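Long-range contact in dihydroorotase (Saccharomyces cerevisiae S288C, PDB 6L0A), which catalyses the zinc-dependent interconversion of N-carbamoyl-L-aspartate and dihydroorotate, the third step of de novo pyrimidine biosynthesis: residues L9-E19 against G34-Q45. Sequence-based numbering, arbitrary orientation.
Sequences LTCDMHVHVRE and GVSIAYIMPNLQ. With ZN (zinc ion), chain K; LMR ((2S)-2-hydroxybutanedioic acid), chain M.
R18 and N43, one from each segment, reach the same carboxylate of the bound malate. R18 NH1 donates to malate O4B at 2.7 Å while its NH2 donates to O4A, both bonds fairly straight (158° and 169°), so guanidinium and carboxylate meet edge on as a two-bond pair. N43 ND2 adds a second grip on O4B at 2.9 Å. One zinc ion is bound by H14 NE2, H16 NE2 and malate O1A, with D258 among its remaining ligands. A leucine in place of R18 would probably leave malate O4A without its guanidinium mate and O4B with one fewer donor, and the carboxylate freer to turn. The H16 ring lies between malate O4B over one face and M41 CB and CG over the other; N43 OD1 approaches its edge in plane, 3.0 Å from H16 ND1. These histidines form the HxH motif of the amidohydrolase TIM barrel, at the C-terminal end of strand 11-15, the first strand of the beta-alpha-beta crossover with helix 20-32 and strand 37-40. M41, its chain bent at chi2, brings its CE methyl over the H14 ring, 3.4 Å from the centroid and 8° off the normal, a CH-pi contact. In the second shell, E179 accepts from H14 ND1, P261 O holds R18 NE, and a water accepting from R18 NH1 and donating to N43 O links those two residues again. The parallel pairing behind them shifts register by one between D12 and V15, a beta bulge; D12 N to I37 O (2.8 Å) precedes it and M41 N to V15 O (2.8 Å) follows. Within the bulge, D12 OD1 accepts from H14 N as an Asx turn, while D12 OD2 is bonded to S257.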
loop_
_atom_site.group_PDB
_atom_site.type_symbol
_atom_site.label_atom_id
_atom_site.label_comp_id
_atom_site.label_asym_id
_atom_site.label_seq_id
_atom_site.Cartn_x
_atom_site.Cartn_y
_atom_site.Cartn_z
ATOM N N LEU C 9 -2.528 1.931 36.645
ATOM C CA LEU C 9 -2.195 3.186 35.967
ATOM C C LEU C 9 -1.637 2.827 34.594
ATOM O O LEU C 9 -0.449 2.573 34.429
ATOM C CB LEU C 9 -1.199 4.000 36.785
ATOM C CG LEU C 9 -1.616 4.256 38.231
ATOM C CD1 LEU C 9 -0.481 4.878 39.026
ATOM C CD2 LEU C 9 -2.866 5.126 38.273
ATOM N N THR C 10 -2.518 2.789 33.608
ATOM C CA THR C 10 -2.148 2.443 32.242
ATOM C C THR C 10 -1.411 3.600 31.573
ATOM O O THR C 10 -1.698 4.772 31.831
ATOM C CB THR C 10 -3.404 2.120 31.441
ATOM O OG1 THR C 10 -4.368 3.149 31.671
ATOM C CG2 THR C 10 -3.995 0.784 31.875
ATOM N N CYS C 11 -0.486 3.266 30.666
ATOM C CA CYS C 11 0.221 4.302 29.924
ATOM C C CYS C 11 0.217 4.000 28.428
ATOM O O CYS C 11 0.385 2.854 28.000
ATOM C CB CYS C 11 1.663 4.471 30.391
ATOM S SG CYS C 11 2.615 2.981 30.578
ATOM N N ASP C 12 0.039 5.056 27.647
ATOM C CA ASP C 12 0.214 5.032 26.196
ATOM C C ASP C 12 1.375 5.975 25.911
ATOM O O ASP C 12 1.244 7.199 26.025
ATOM C CB ASP C 12 -1.072 5.458 25.488
ATOM C CG ASP C 12 -0.907 5.570 23.987
ATOM O OD1 ASP C 12 0.208 5.325 23.474
ATOM O OD2 ASP C 12 -1.907 5.909 23.330
ATOM N N MET C 13 2.523 5.409 25.571
ATOM C CA MET C 13 3.725 6.221 25.466
ATOM C C MET C 13 3.950 6.776 24.057
ATOM O O MET C 13 5.097 7.070 23.686
ATOM C CB MET C 13 4.925 5.416 25.958
ATOM C CG MET C 13 4.853 5.136 27.489
ATOM S SD MET C 13 4.337 6.566 28.487
ATOM C CE MET C 13 4.908 6.033 30.116
ATOM N N HIS C 14 2.883 6.993 23.282
ATOM C CA HIS C 14 3.039 7.577 21.942
ATOM C C HIS C 14 1.674 8.090 21.461
ATOM O O HIS C 14 0.941 7.363 20.796
ATOM C CB HIS C 14 3.612 6.551 20.979
ATOM C CG HIS C 14 4.173 7.148 19.725
ATOM N ND1 HIS C 14 5.400 6.785 19.213
ATOM C CD2 HIS C 14 3.679 8.090 18.884
ATOM C CE1 HIS C 14 5.634 7.472 18.108
ATOM N NE2 HIS C 14 4.604 8.267 17.882
ATOM N N VAL C 15 1.366 9.352 21.776
ATOM C CA VAL C 15 0.032 9.920 21.563
ATOM C C VAL C 15 0.137 11.193 20.735
ATOM O O VAL C 15 0.984 12.049 21.012
ATOM C CB VAL C 15 -0.678 10.218 22.904
ATOM C CG1 VAL C 15 -1.952 11.019 22.678
ATOM C CG2 VAL C 15 -1.007 8.920 23.631
ATOM N N HIS C 16 -0.742 11.333 19.735
ATOM C CA HIS C 16 -0.949 12.588 19.021
ATOM C C HIS C 16 -2.321 13.150 19.375
ATOM O O HIS C 16 -3.338 12.473 19.174
ATOM C CB HIS C 16 -0.857 12.381 17.499
ATOM C CG HIS C 16 0.492 11.935 17.022
ATOM N ND1 HIS C 16 1.498 12.819 16.692
ATOM C CD2 HIS C 16 1.001 10.694 16.827
ATOM C CE1 HIS C 16 2.571 12.138 16.319
ATOM N NE2 HIS C 16 2.296 10.846 16.392
ATOM N N VAL C 17 -2.365 14.389 19.873
ATOM C CA VAL C 17 -3.637 15.059 20.134
ATOM C C VAL C 17 -3.801 16.349 19.348
ATOM O O VAL C 17 -4.823 17.025 19.505
ATOM C CB VAL C 17 -3.864 15.332 21.639
ATOM C CG1 VAL C 17 -4.045 14.023 22.415
ATOM C CG2 VAL C 17 -2.731 16.173 22.205
ATOM N N ARG C 18 -2.836 16.716 18.507
ATOM C CA ARG C 18 -2.992 17.839 17.563
ATOM C C ARG C 18 -3.240 19.138 18.348
ATOM O O ARG C 18 -2.745 19.311 19.471
ATOM C CB ARG C 18 -4.080 17.523 16.533
ATOM C CG ARG C 18 -4.046 16.117 15.942
ATOM C CD ARG C 18 -2.787 15.884 15.130
ATOM N NE ARG C 18 -2.937 14.683 14.307
ATOM C CZ ARG C 18 -1.921 13.992 13.801
ATOM N NH1 ARG C 18 -0.664 14.377 14.024
ATOM N NH2 ARG C 18 -2.169 12.906 13.077
ATOM N N GLU C 19 -3.996 20.068 17.746
ATOM C CA GLU C 19 -4.291 21.368 18.342
ATOM C C GLU C 19 -5.741 21.741 18.035
ATOM O O GLU C 19 -6.472 20.991 17.380
ATOM C CB GLU C 19 -3.317 22.438 17.833
ATOM C CG GLU C 19 -1.900 22.324 18.400
ATOM C CD GLU C 19 -1.069 23.582 18.184
ATOM O OE1 GLU C 19 -0.426 23.708 17.112
ATOM O OE2 GLU C 19 -1.057 24.448 19.090
ATOM N N GLY C 34 -9.054 4.209 28.140
ATOM C CA GLY C 34 -8.474 3.429 29.209
ATOM C C GLY C 34 -7.056 3.793 29.592
ATOM O O GLY C 34 -6.387 2.975 30.226
ATOM N N VAL C 35 -6.589 4.992 29.250
ATOM C CA VAL C 35 -5.187 5.382 29.408
ATOM C C VAL C 35 -5.088 6.473 30.463
ATOM O O VAL C 35 -5.746 7.516 30.354
ATOM C CB VAL C 35 -4.594 5.865 28.069
ATOM C CG1 VAL C 35 -3.242 6.519 28.287
ATOM C CG2 VAL C 35 -4.506 4.696 27.086
ATOM N N SER C 36 -4.240 6.245 31.466
ATOM C CA SER C 36 -4.013 7.210 32.537
ATOM C C SER C 36 -2.879 8.178 32.222
ATOM O O SER C 36 -2.983 9.372 32.526
ATOM C CB SER C 36 -3.704 6.469 33.843
ATOM O OG SER C 36 -3.272 7.385 34.837
ATOM N N ILE C 37 -1.813 7.673 31.596
ATOM C CA ILE C 37 -0.576 8.406 31.343
ATOM C C ILE C 37 -0.345 8.429 29.833
ATOM O O ILE C 37 -0.382 7.376 29.193
ATOM C CB ILE C 37 0.622 7.744 32.046
ATOM C CG1 ILE C 37 0.411 7.678 33.562
ATOM C CG2 ILE C 37 1.920 8.483 31.716
ATOM C CD1 ILE C 37 1.153 6.513 34.214
ATOM N N ALA C 38 -0.093 9.615 29.279
ATOM C CA ALA C 38 0.124 9.791 27.842
ATOM C C ALA C 38 1.430 10.534 27.585
ATOM O O ALA C 38 1.678 11.582 28.186
ATOM C CB ALA C 38 -1.035 10.570 27.210
ATOM N N TYR C 39 2.249 10.010 26.672
ATOM C CA TYR C 39 3.438 10.712 26.201
ATOM C C TYR C 39 3.081 11.412 24.895
ATOM O O TYR C 39 2.769 10.742 23.905
ATOM C CB TYR C 39 4.595 9.745 25.993
ATOM C CG TYR C 39 5.916 10.400 25.625
ATOM C CD1 TYR C 39 6.556 11.258 26.501
ATOM C CD2 TYR C 39 6.533 10.124 24.408
ATOM C CE1 TYR C 39 7.788 11.846 26.175
ATOM C CE2 TYR C 39 7.759 10.705 24.067
ATOM C CZ TYR C 39 8.378 11.563 24.966
ATOM O OH TYR C 39 9.598 12.136 24.661
ATOM N N ILE C 40 3.130 12.741 24.900
ATOM C CA ILE C 40 2.533 13.580 23.859
ATOM C C ILE C 40 3.579 13.925 22.807
ATOM O O ILE C 40 4.606 14.542 23.112
ATOM C CB ILE C 40 1.937 14.863 24.459
ATOM C CG1 ILE C 40 0.866 14.509 25.494
ATOM C CG2 ILE C 40 1.388 15.787 23.373
ATOM C CD1 ILE C 40 -0.392 13.837 24.883
ATOM N N MET C 41 3.294 13.587 21.557
ATOM C CA MET C 41 4.279 13.804 20.506
ATOM C C MET C 41 4.274 15.262 20.039
ATOM O O MET C 41 3.279 15.977 20.197
ATOM C CB MET C 41 4.005 12.850 19.350
ATOM C CG MET C 41 4.375 11.387 19.696
ATOM S SD MET C 41 6.123 11.227 20.082
ATOM C CE MET C 41 6.263 9.624 20.885
ATOM N N PRO C 42 5.386 15.728 19.441
ATOM C CA PRO C 42 5.558 17.174 19.237
ATOM C C PRO C 42 5.472 17.671 17.794
ATOM O O PRO C 42 5.898 18.797 17.507
ATOM C CB PRO C 42 6.969 17.402 19.784
ATOM C CG PRO C 42 7.704 16.194 19.293
ATOM C CD PRO C 42 6.685 15.033 19.371
ATOM N N ASN C 43 4.977 16.859 16.867
ATOM C CA ASN C 43 5.019 17.231 15.452
ATOM C C ASN C 43 3.808 18.104 15.100
ATOM O O ASN C 43 2.995 17.808 14.227
ATOM C CB ASN C 43 5.114 15.984 14.574
ATOM C CG ASN C 43 3.921 15.070 14.720
ATOM O OD1 ASN C 43 3.251 15.059 15.760
ATOM N ND2 ASN C 43 3.637 14.288 13.667
ATOM N N LEU C 44 3.713 19.223 15.822
ATOM C CA LEU C 44 2.762 20.271 15.499
ATOM C C LEU C 44 3.300 21.139 14.358
ATOM O O LEU C 44 4.419 20.948 13.856
ATOM C CB LEU C 44 2.479 21.125 16.734
ATOM C CG LEU C 44 2.080 20.395 18.025
ATOM C CD1 LEU C 44 1.663 21.379 19.116
ATOM C CD2 LEU C 44 0.964 19.431 17.754
ATOM N N GLN C 45 2.477 22.106 13.949
ATOM C CA GLN C 45 2.861 23.159 13.014
ATOM C C GLN C 45 2.777 24.495 13.742
ATOM O O GLN C 45 1.667 24.954 14.049
ATOM C CB GLN C 45 1.951 23.173 11.786
ATOM C CG GLN C 45 2.065 21.956 10.876
ATOM C CD GLN C 45 1.319 22.160 9.563
ATOM O OE1 GLN C 45 0.945 23.285 9.215
ATOM N NE2 GLN C 45 1.098 21.076 8.831
HETATM ZN ZN ZN K . 3.602 9.132 16.186
HETATM C C1 LMR M . 3.535 9.025 12.516
HETATM O O1A LMR M . 3.708 8.620 13.696
HETATM O O1B LMR M . 4.343 8.615 11.657
HETATM C C2 LMR M . 2.399 9.993 12.110
HETATM O O2 LMR M . 1.457 9.484 11.185
HETATM C C3 LMR M . 1.523 10.284 13.282
HETATM C C4 LMR M . 0.933 11.604 12.844
HETATM O O4A LMR M . 0.122 11.702 11.858
HETATM O O4B LMR M . 1.330 12.564 13.518
HETATM O O HOH W 1 0.303 16.009 20.080
HETATM O O HOH W 2 0.417 16.825 15.076
HETATM O O HOH W 3 -0.261 22.133 15.024
HETATM O O HOH W 4 0.237 26.513 15.596
#